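Local coordinates for protein separin (Saccharomyces cerevisiae, PDB 5U1T) that cleaves the kleisin subunit of cohesin, as a caspase-like cysteine protease held inactive by securin for most of the cell cycle, to release sister chromatids at anaphase, at residues A[1361-1364]-A[1365-1368]; A[1369-1372]-A[1373-1376]; A[1511-1514]-A[1515-1519]; A[1076-1079]-A[1080-1084]; A[1067-1070]-A[1071-1074]. All coordinates share one frame; numbering follows the deposited sequence.

Interaction 1: residues A[1361-1364]-A[1365-1368]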
# COMPACT_ATOMS: atom_id res chain seq x y z
N VAL A 1361 -34.94 15.56 -28.63
CA VAL A 1361 -34.08 15.11 -27.55
C VAL A 1361 -33.45 13.80 -27.97
O VAL A 1361 -34.10 12.75 -27.92
CB VAL A 1361 -34.86 14.94 -26.26
CG1 VAL A 1361 -33.93 14.45 -25.15
CG2 VAL A 1361 -35.55 16.23 -25.90
N VAL A 1362 -32.20 13.85 -28.41
CA VAL A 1362 -31.53 12.68 -28.95
C VAL A 1362 -30.55 12.06 -27.95
O VAL A 1362 -29.59 12.70 -27.51
CB VAL A 1362 -30.79 13.03 -30.26
CG1 VAL A 1362 -30.11 11.79 -30.84
CG2 VAL A 1362 -31.79 13.62 -31.28
N SER A 1363 -30.82 10.81 -27.57
CA SER A 1363 -29.96 10.11 -26.61
C SER A 1363 -28.60 9.85 -27.24
O SER A 1363 -28.50 9.76 -28.46
CB SER A 1363 -30.60 8.79 -26.17
OG SER A 1363 -30.47 7.80 -27.17
N SER A 1364 -27.57 9.74 -26.42
CA SER A 1364 -26.22 9.50 -26.93
C SER A 1364 -26.17 8.25 -27.82
O SER A 1364 -25.44 8.22 -28.82
CB SER A 1364 -25.21 9.40 -25.76
OG SER A 1364 -25.38 8.24 -24.95
N SER A 1365 -26.95 7.23 -27.49
CA SER A 1365 -26.93 6.02 -28.30
C SER A 1365 -27.50 6.27 -29.70
O SER A 1365 -27.15 5.55 -30.64
CB SER A 1365 -27.70 4.89 -27.63
OG SER A 1365 -29.09 5.13 -27.66
N CYS A 1366 -28.35 7.29 -29.84
CA CYS A 1366 -28.98 7.56 -31.12
C CYS A 1366 -28.37 8.74 -31.88
O CYS A 1366 -28.77 9.03 -33.00
CB CYS A 1366 -30.48 7.82 -30.92
SG CYS A 1366 -31.43 6.42 -30.30
N HIS A 1367 -27.40 9.41 -31.28
CA HIS A 1367 -26.80 10.58 -31.88
C HIS A 1367 -26.23 10.39 -33.29
O HIS A 1367 -26.39 11.26 -34.15
CB HIS A 1367 -25.69 11.09 -30.98
CG HIS A 1367 -24.71 11.97 -31.69
ND1 HIS A 1367 -24.85 13.33 -31.75
CD2 HIS A 1367 -23.59 11.67 -32.39
CE1 HIS A 1367 -23.84 13.85 -32.44
NE2 HIS A 1367 -23.07 12.86 -32.84
N LEU A 1368 -25.55 9.27 -33.52
CA LEU A 1368 -24.87 9.06 -34.80
C LEU A 1368 -25.81 9.05 -35.99
O LEU A 1368 -25.40 9.42 -37.08
CB LEU A 1368 -24.08 7.75 -34.80
CG LEU A 1368 -24.78 6.39 -34.69
CD1 LEU A 1368 -23.88 5.25 -35.21
CD2 LEU A 1368 -25.24 6.11 -33.25
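From S1363 to C1366 the chain folds back on itself: the N-H of C1366 bonds to S1363 O at 2.8 Å, rising 55° out of the carbonyl plane, and the two CA atoms stand 5.3 Å apart. A second, weak bond one residue on, from H1367 N to S1364 O at 3.4 Å, continues the bend. The serine hydroxyls meet on one side of it, S1363 OG and S1365 OG lying 3.0 Å apart in a hydrogen bond that either could donate. S1363 OG also has weak bonds to I1137 O and D1138 OD1 on the neighbouring strand. V1362 supplies the apolar contact: with CG1 turned anti to the backbone N (chi1 -179°), this methyl group lies 3.6 Å from H1367 N and 4.0 Å from C1366 CB, covering the backbone between them. The imidazole of H1367 leads away from the bend, its ND1 bonded to Y1588 OH, while S1364 OG turns to E1509 OE1. The whole is a pair of overlapping beta turns ending strand 1353-1362, where the chain leaves one parallel strand of the mixed sheet and sets out towards the next, 1382-1385.

Interaction 2: residues A[1369-1372]-A[1373-1376]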
# COMPACT_ATOMS: atom_id res chain seq x y z
N PHE A 1369 -27.05 8.61 -35.81
CA PHE A 1369 -27.99 8.55 -36.94
C PHE A 1369 -28.39 9.94 -37.41
O PHE A 1369 -28.74 10.80 -36.60
CB PHE A 1369 -29.24 7.73 -36.59
CG PHE A 1369 -29.00 6.24 -36.57
CD1 PHE A 1369 -28.96 5.52 -37.75
CD2 PHE A 1369 -28.82 5.56 -35.36
CE1 PHE A 1369 -28.74 4.13 -37.74
CE2 PHE A 1369 -28.59 4.17 -35.34
CZ PHE A 1369 -28.56 3.46 -36.53
N PRO A 1370 -28.33 10.17 -38.72
CA PRO A 1370 -28.77 11.44 -39.29
C PRO A 1370 -30.29 11.49 -39.40
O PRO A 1370 -30.84 11.48 -40.51
CB PRO A 1370 -28.11 11.45 -40.67
CG PRO A 1370 -28.02 10.00 -41.03
CD PRO A 1370 -27.80 9.25 -39.74
N TRP A 1371 -30.97 11.55 -38.25
CA TRP A 1371 -32.42 11.48 -38.20
C TRP A 1371 -33.07 12.52 -39.11
O TRP A 1371 -34.04 12.23 -39.82
CB TRP A 1371 -32.93 11.67 -36.77
CG TRP A 1371 -32.47 10.61 -35.84
CD1 TRP A 1371 -31.56 10.74 -34.84
CD2 TRP A 1371 -32.88 9.23 -35.83
NE1 TRP A 1371 -31.39 9.55 -34.21
CE2 TRP A 1371 -32.18 8.60 -34.80
CE3 TRP A 1371 -33.79 8.48 -36.60
CZ2 TRP A 1371 -32.35 7.25 -34.50
CZ3 TRP A 1371 -33.95 7.13 -36.30
CH2 TRP A 1371 -33.23 6.53 -35.26
N GLU A 1372 -32.49 13.72 -39.10
CA GLU A 1372 -33.06 14.86 -39.79
C GLU A 1372 -33.15 14.64 -41.29
O GLU A 1372 -33.79 15.40 -41.99
CB GLU A 1372 -32.26 16.12 -39.47
CG GLU A 1372 -32.23 16.50 -37.98
CD GLU A 1372 -31.07 15.84 -37.19
OE1 GLU A 1372 -30.47 14.87 -37.69
OE2 GLU A 1372 -30.76 16.32 -36.08
N CYS A 1373 -32.55 13.58 -41.80
CA CYS A 1373 -32.60 13.35 -43.23
C CYS A 1373 -33.62 12.28 -43.65
O CYS A 1373 -33.81 12.03 -44.85
CB CYS A 1373 -31.21 13.03 -43.74
SG CYS A 1373 -30.15 14.55 -43.59
N LEU A 1374 -34.29 11.66 -42.68
CA LEU A 1374 -35.45 10.83 -42.98
C LEU A 1374 -36.51 11.67 -43.72
O LEU A 1374 -36.68 12.87 -43.43
CB LEU A 1374 -36.02 10.22 -41.70
CG LEU A 1374 -35.06 9.24 -41.03
CD1 LEU A 1374 -35.69 8.53 -39.84
CD2 LEU A 1374 -34.54 8.24 -42.04
N SER A 1375 -37.22 11.06 -44.67
CA SER A 1375 -38.10 11.82 -45.56
C SER A 1375 -39.20 12.61 -44.81
O SER A 1375 -39.60 13.69 -45.26
CB SER A 1375 -38.74 10.91 -46.60
OG SER A 1375 -39.61 9.98 -45.97
N PHE A 1376 -39.65 12.08 -43.68
CA PHE A 1376 -40.63 12.78 -42.87
C PHE A 1376 -40.01 13.78 -41.89
O PHE A 1376 -40.72 14.42 -41.13
CB PHE A 1376 -41.52 11.79 -42.12
CG PHE A 1376 -40.77 10.84 -41.20
CD1 PHE A 1376 -40.54 11.18 -39.87
CD2 PHE A 1376 -40.37 9.59 -41.64
CE1 PHE A 1376 -39.86 10.29 -39.00
CE2 PHE A 1376 -39.69 8.70 -40.79
CZ PHE A 1376 -39.45 9.05 -39.47
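L1374 lies alongside W1371, the residue three before it, and its side chain can be traced atom by atom. CB starts 3.4 Å from W1371 O and also lies over a face of the F1376 ring, 4.1 Å above the plane and towards the rim. CG, anti to the carbonyl carbon (chi1 -65°), stays beside the same W1371 O. From there, with chi2 extended at -174°, CD1 reaches the edge of the indole, in its plane, 3.8 Å from W1371 CE3; the two side chains point the same way. One face of the indole is taken by F1369 CB, and its NE1 donates to C1366 O. Two i to i+3 backbone bonds form a short 3-10 turn: C1373 N to P1370 O at 3.0 Å and L1374 N to W1371 O at 2.9 Å, both nearly straight at the hydrogen. P1370 itself is the centre of an inverse gamma turn. E1372 forms a salt bridge through OE2 with R1384 NE, on strand 1382-1385. The chemistry is thus divided: backbone bonds set the turn, one carbon contact at the indole edge packs the side chains, and the buried polar ends of W1371 and E1372 are satisfied by partners elsewhere in the loop and on the sheet.

Interaction 3: residues A[1511-1514]-A[1515-1519]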
# COMPACT_ATOMS: atom_id res chain seq x y z
N THR A 1511 -18.24 11.09 -25.82
CA THR A 1511 -18.20 12.55 -25.89
C THR A 1511 -17.53 13.04 -27.15
O THR A 1511 -16.99 12.26 -27.93
CB THR A 1511 -17.46 13.19 -24.70
OG1 THR A 1511 -17.72 14.61 -24.71
CG2 THR A 1511 -15.93 12.93 -24.76
N GLY A 1512 -17.56 14.35 -27.29
CA GLY A 1512 -17.17 15.00 -28.52
C GLY A 1512 -17.40 16.48 -28.31
O GLY A 1512 -17.90 16.92 -27.28
N THR A 1513 -16.86 17.25 -29.23
CA THR A 1513 -16.83 18.70 -29.19
C THR A 1513 -18.13 19.37 -28.98
O THR A 1513 -18.23 20.43 -28.42
CB THR A 1513 -16.29 19.17 -30.53
OG1 THR A 1513 -15.02 18.57 -30.75
CG2 THR A 1513 -16.15 20.63 -30.53
N ILE A 1514 -19.14 18.71 -29.44
CA ILE A 1514 -20.51 19.16 -29.41
C ILE A 1514 -21.08 19.35 -27.99
O ILE A 1514 -21.60 20.42 -27.65
CB ILE A 1514 -21.33 18.14 -30.20
CG1 ILE A 1514 -22.80 18.46 -30.08
CG2 ILE A 1514 -20.87 16.68 -29.83
CD1 ILE A 1514 -23.09 19.67 -30.82
N TYR A 1515 -20.90 18.36 -27.14
CA TYR A 1515 -21.36 18.43 -25.77
C TYR A 1515 -20.58 19.44 -24.97
O TYR A 1515 -21.10 20.02 -24.04
CB TYR A 1515 -21.18 17.09 -25.08
CG TYR A 1515 -22.22 16.05 -25.36
CD1 TYR A 1515 -23.35 16.34 -26.07
CD2 TYR A 1515 -22.06 14.76 -24.91
CE1 TYR A 1515 -24.29 15.38 -26.33
CE2 TYR A 1515 -22.99 13.80 -25.16
CZ TYR A 1515 -24.11 14.12 -25.86
OH TYR A 1515 -25.03 13.15 -26.10
N THR A 1516 -19.32 19.62 -25.30
CA THR A 1516 -18.52 20.57 -24.56
C THR A 1516 -19.02 21.98 -24.76
O THR A 1516 -19.12 22.72 -23.81
CB THR A 1516 -17.02 20.44 -24.84
OG1 THR A 1516 -16.69 21.21 -25.98
CG2 THR A 1516 -16.67 19.03 -25.10
N TYR A 1517 -19.36 22.35 -25.98
CA TYR A 1517 -19.86 23.68 -26.22
C TYR A 1517 -21.13 23.87 -25.46
O TYR A 1517 -21.31 24.87 -24.80
CB TYR A 1517 -20.10 23.94 -27.68
CG TYR A 1517 -18.88 24.34 -28.44
CD1 TYR A 1517 -17.81 23.48 -28.54
CD2 TYR A 1517 -18.79 25.55 -29.06
CE1 TYR A 1517 -16.69 23.83 -29.25
CE2 TYR A 1517 -17.67 25.91 -29.76
CZ TYR A 1517 -16.63 25.04 -29.85
OH TYR A 1517 -15.50 25.38 -30.54
N LEU A 1518 -22.03 22.91 -25.53
CA LEU A 1518 -23.28 23.07 -24.81
C LEU A 1518 -23.00 23.37 -23.35
O LEU A 1518 -23.65 24.22 -22.74
CB LEU A 1518 -24.14 21.81 -24.95
CG LEU A 1518 -24.83 21.68 -26.30
CD1 LEU A 1518 -25.57 20.35 -26.44
CD2 LEU A 1518 -25.77 22.85 -26.46
N LEU A 1519 -22.01 22.68 -22.80
CA LEU A 1519 -21.66 22.84 -21.40
C LEU A 1519 -20.96 24.18 -21.13
O LEU A 1519 -20.99 24.68 -20.01
CB LEU A 1519 -20.79 21.68 -20.93
CG LEU A 1519 -21.54 20.35 -20.80
CD1 LEU A 1519 -20.58 19.26 -20.36
CD2 LEU A 1519 -22.68 20.51 -19.81
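T1513, I1514 and Y1515 form the first turn of helix 1513-1519, the helical limb of a beta-alpha-beta unit between strands 1492-1494 and 1524-1528 in the caspase-like domain; G1512 sits at the N-cap. I1514 is buried, its branches lying against the next peptide. Its CG1 is anti to the backbone N (chi1 174°), and both branches stay close to the peptide N of Y1515, with CG2 at 3.2 Å from that atom. Its carbonyl faces up the helix, where L1518 N makes a weak bond to I1514 O and L1518 CG rests 3.7 Å from the same oxygen; both side chains also touch Y1588 on strand 1585-1589. The N-H of Y1515 gives a weak, bent bond to G1512 O, and the tyrosine ring passes obliquely by T1511 OG1 before reaching M1502 in a neighbouring loop. T1513 binds through its carbonyl and its methyl group. CG2 lies 3.5 Å from Y1517 CE1, the two side chains running the same way towards L1494 of the adjacent strand; T1513 OG1 bonds to E1475 OE2 and Y1517 OH to G1473 O. The side chain of T1513 is about 11 Å from that of C1497, the probable nucleophile by similarity to relatives, so this helix start lies near the active site. T1513 O receives two donors from the same face of its plane: T1516 OG1 at 3.0 Å and Y1517 N at 3.3 Å.

Interaction 4: residues A[1076-1079]-A[1080-1084]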
# COMPACT_ATOMS: atom_id res chain seq x y z
N PRO A 1076 -30.97 9.81 -16.65
CA PRO A 1076 -29.69 9.29 -17.16
C PRO A 1076 -29.16 10.07 -18.35
O PRO A 1076 -28.04 9.81 -18.77
CB PRO A 1076 -30.03 7.87 -17.59
CG PRO A 1076 -31.44 7.64 -17.14
CD PRO A 1076 -32.08 8.95 -17.08
N ARG A 1077 -29.96 10.96 -18.93
CA ARG A 1077 -29.46 11.82 -19.99
C ARG A 1077 -28.72 13.02 -19.40
O ARG A 1077 -27.73 13.48 -19.94
CB ARG A 1077 -30.61 12.29 -20.89
CG ARG A 1077 -31.15 11.21 -21.83
CD ARG A 1077 -32.10 11.78 -22.86
NE ARG A 1077 -33.33 12.31 -22.27
CZ ARG A 1077 -34.54 11.80 -22.49
NH1 ARG A 1077 -34.69 10.72 -23.26
NH2 ARG A 1077 -35.61 12.36 -21.93
N HIS A 1078 -29.23 13.48 -18.26
CA HIS A 1078 -28.77 14.68 -17.60
C HIS A 1078 -27.54 14.45 -16.68
O HIS A 1078 -26.58 15.23 -16.71
CB HIS A 1078 -29.94 15.26 -16.80
CG HIS A 1078 -29.58 16.39 -15.89
ND1 HIS A 1078 -29.17 17.62 -16.36
CD2 HIS A 1078 -29.56 16.47 -14.54
CE1 HIS A 1078 -28.92 18.41 -15.34
NE2 HIS A 1078 -29.16 17.74 -14.22
N MET A 1079 -27.59 13.38 -15.87
CA MET A 1079 -26.57 13.09 -14.87
C MET A 1079 -25.13 13.01 -15.41
O MET A 1079 -24.23 13.54 -14.80
CB MET A 1079 -26.91 11.78 -14.15
CG MET A 1079 -28.11 11.86 -13.23
SD MET A 1079 -28.13 13.30 -12.14
CE MET A 1079 -27.37 12.69 -10.63
N PRO A 1080 -24.91 12.36 -16.56
CA PRO A 1080 -23.52 12.40 -17.03
C PRO A 1080 -23.05 13.81 -17.39
O PRO A 1080 -21.90 14.14 -17.15
CB PRO A 1080 -23.54 11.52 -18.28
CG PRO A 1080 -24.78 10.72 -18.18
CD PRO A 1080 -25.75 11.54 -17.45
N LEU A 1081 -23.92 14.63 -17.97
CA LEU A 1081 -23.50 15.95 -18.42
C LEU A 1081 -23.21 16.86 -17.23
O LEU A 1081 -22.25 17.62 -17.25
CB LEU A 1081 -24.57 16.58 -19.33
CG LEU A 1081 -24.82 15.79 -20.62
CD1 LEU A 1081 -26.14 16.22 -21.31
CD2 LEU A 1081 -23.65 15.90 -21.58
N LEU A 1082 -24.04 16.78 -16.20
CA LEU A 1082 -23.84 17.61 -15.03
C LEU A 1082 -22.57 17.19 -14.30
O LEU A 1082 -21.80 18.04 -13.85
CB LEU A 1082 -25.05 17.52 -14.11
CG LEU A 1082 -24.92 18.38 -12.85
CD1 LEU A 1082 -25.17 19.86 -13.13
CD2 LEU A 1082 -25.86 17.85 -11.80
N PHE A 1083 -22.35 15.89 -14.19
CA PHE A 1083 -21.14 15.40 -13.55
C PHE A 1083 -19.92 15.90 -14.31
O PHE A 1083 -18.94 16.32 -13.71
CB PHE A 1083 -21.13 13.87 -13.47
CG PHE A 1083 -21.74 13.35 -12.21
CD1 PHE A 1083 -21.38 13.90 -10.98
CD2 PHE A 1083 -22.67 12.33 -12.23
CE1 PHE A 1083 -21.94 13.43 -9.81
CE2 PHE A 1083 -23.23 11.86 -11.06
CZ PHE A 1083 -22.86 12.41 -9.85
N ASP A 1084 -20.01 15.86 -15.64
CA ASP A 1084 -18.95 16.36 -16.48
C ASP A 1084 -18.66 17.82 -16.17
O ASP A 1084 -17.51 18.19 -15.96
CB ASP A 1084 -19.29 16.21 -17.96
CG ASP A 1084 -18.14 16.58 -18.86
OD1 ASP A 1084 -17.90 17.78 -19.08
OD2 ASP A 1084 -17.44 15.67 -19.33
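P1080 lays its ring against P1076 O and M1079 CB inside helix 1075-1088, which is kinked here: the proline nitrogen has no hydrogen to give, and the i to i-4 bonds from P1080 N to P1076 O and from L1081 N to R1077 O are both missing. This is the closely packed part. P1080 CD lies 3.2 Å from P1076 O and 3.5 Å from M1079 CB, so the ring occupies the place where a helix bond would run; P1076 O accepts a hydrogen bond from N1036 ND2. An alanine here would lack CG and CD, and a gap would probably open beside M1079 CB, with the proline's break in the bonding lost. Past the kink the helix resumes with L1082 N to H1078 O at 3.0 Å, nearly along the C=O axis, and F1083 N to M1079 O at 3.1 Å. The side chains meet more loosely. M1079, bent at chi2 and chi3, brings only its CE near the F1083 ring, 4.2 Å from CE2. On a partly exposed flank L1081 CD1 lies by R1077 O, while R1077 itself turns away to a salt bridge with D1074 OD1 and a cation-pi contact with Y1388. L1082 CB comes over one face of the imidazole of H1078, whose NE2 bonds to E1114 OE1; L1082 CD2 stands 4.1 Å from H1078 NE2.

Interaction 5: residues A[1067-1070]-A[1071-1074]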
# COMPACT_ATOMS: atom_id res chain seq x y z
N ILE A 1067 -45.85 11.20 -16.11
CA ILE A 1067 -45.00 12.36 -15.84
C ILE A 1067 -43.70 11.98 -15.11
O ILE A 1067 -42.60 12.34 -15.56
CB ILE A 1067 -45.76 13.39 -15.00
CG1 ILE A 1067 -46.88 14.00 -15.84
CG2 ILE A 1067 -44.82 14.47 -14.50
CD1 ILE A 1067 -47.72 14.98 -15.10
N THR A 1068 -43.81 11.24 -14.01
CA THR A 1068 -42.62 10.87 -13.27
C THR A 1068 -41.77 9.96 -14.16
O THR A 1068 -40.55 10.01 -14.10
CB THR A 1068 -42.93 10.18 -11.91
OG1 THR A 1068 -43.05 8.76 -12.07
CG2 THR A 1068 -44.18 10.73 -11.24
N ASN A 1069 -42.39 9.23 -15.06
CA ASN A 1069 -41.60 8.39 -15.92
C ASN A 1069 -40.88 9.16 -16.99
O ASN A 1069 -39.82 8.80 -17.41
CB ASN A 1069 -42.48 7.35 -16.56
CG ASN A 1069 -41.85 6.00 -16.54
OD1 ASN A 1069 -41.05 5.68 -17.38
ND2 ASN A 1069 -42.18 5.22 -15.55
N PHE A 1070 -41.48 10.22 -17.45
CA PHE A 1070 -40.83 11.09 -18.43
C PHE A 1070 -39.54 11.69 -17.87
O PHE A 1070 -38.51 11.71 -18.54
CB PHE A 1070 -41.78 12.20 -18.88
CG PHE A 1070 -42.41 11.99 -20.24
CD1 PHE A 1070 -43.15 10.85 -20.52
CD2 PHE A 1070 -42.30 12.96 -21.22
CE1 PHE A 1070 -43.74 10.67 -21.77
CE2 PHE A 1070 -42.91 12.78 -22.48
CZ PHE A 1070 -43.61 11.63 -22.74
N SER A 1071 -39.60 12.18 -16.64
CA SER A 1071 -38.42 12.77 -16.05
C SER A 1071 -37.48 11.69 -15.52
O SER A 1071 -36.29 11.94 -15.40
CB SER A 1071 -38.79 13.77 -14.95
OG SER A 1071 -39.78 13.28 -14.07
N LEU A 1072 -37.98 10.49 -15.23
CA LEU A 1072 -37.08 9.39 -14.87
C LEU A 1072 -36.18 9.03 -16.04
O LEU A 1072 -35.00 8.76 -15.86
CB LEU A 1072 -37.88 8.16 -14.42
CG LEU A 1072 -37.27 6.99 -13.62
CD1 LEU A 1072 -38.23 5.82 -13.57
CD2 LEU A 1072 -35.93 6.50 -14.11
N THR A 1073 -36.73 9.01 -17.25
CA THR A 1073 -35.96 8.61 -18.43
C THR A 1073 -35.01 9.73 -18.84
O THR A 1073 -34.12 9.52 -19.66
CB THR A 1073 -36.88 8.26 -19.63
OG1 THR A 1073 -37.82 9.31 -19.78
CG2 THR A 1073 -37.65 6.99 -19.39
N ASP A 1074 -35.22 10.91 -18.28
CA ASP A 1074 -34.39 12.06 -18.57
C ASP A 1074 -33.16 12.15 -17.63
O ASP A 1074 -32.10 12.65 -18.03
CB ASP A 1074 -35.21 13.34 -18.45
CG ASP A 1074 -34.50 14.53 -19.05
OD1 ASP A 1074 -33.99 14.39 -20.19
OD2 ASP A 1074 -34.45 15.59 -18.39
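S1071, L1072 and T1073 all reach back to the turn before them in the last turns of helix 1062-1072. Three backbone bonds carry the helix: S1071 N to I1067 O at 3.2 Å, L1072 N to T1068 O at 2.8 Å and T1073 N to N1069 O at 3.1 Å. Side chains add a second layer of hydrogen bonds. T1073 OG1, set between the backbone N and the carbonyl carbon (chi1 49°), falls between two carbonyls, 2.8 Å from F1070 O and 3.1 Å from N1069 O; its one proton can serve either. S1071 OG is placed in the same way beside I1067 O and T1068 O, but either bond would be weak, and its single proton can serve one at a time. N1069 ND2 bonds outward to S1046 OG of helix 1036-1054. With a valine in place of T1073 the hydroxyl would be gone, and F1070 O would probably lose its hydroxyl donor. The rest is van der Waals contact. L1072 CB lies against T1068 O, and the leucine side chain packs onto S1043 and S1046 of helix 1036-1054. N1069 and T1073 cross at a slant, the methyl CG2 of T1073 lying 4.2 Å from N1069 OD1.

How the interactions relate
Interactions 1 and 2 are the more buried pair and run from the end of strand 1353-1362 into the loop before strand 1382-1385; turns and packed side chains dominate there. Interactions 3, 4 and 5 are partly buried helix turns: in 3 and 5 hydroxyls join the backbone donors at the carbonyls, whereas in 4 a proline removes backbone bonds. Interaction 1 is central, touching 2, 3 and 4: V1361 CG1 packs on R1077 NE, and S1364 CB on Y1515 OH. In interactions 3 and 4 two helices pack, Y1515 and L1519 against L1081 and D1084. Interaction 5 adjoins 4 only along the chain, and lies about 25 Å, centre to centre, from interaction 2.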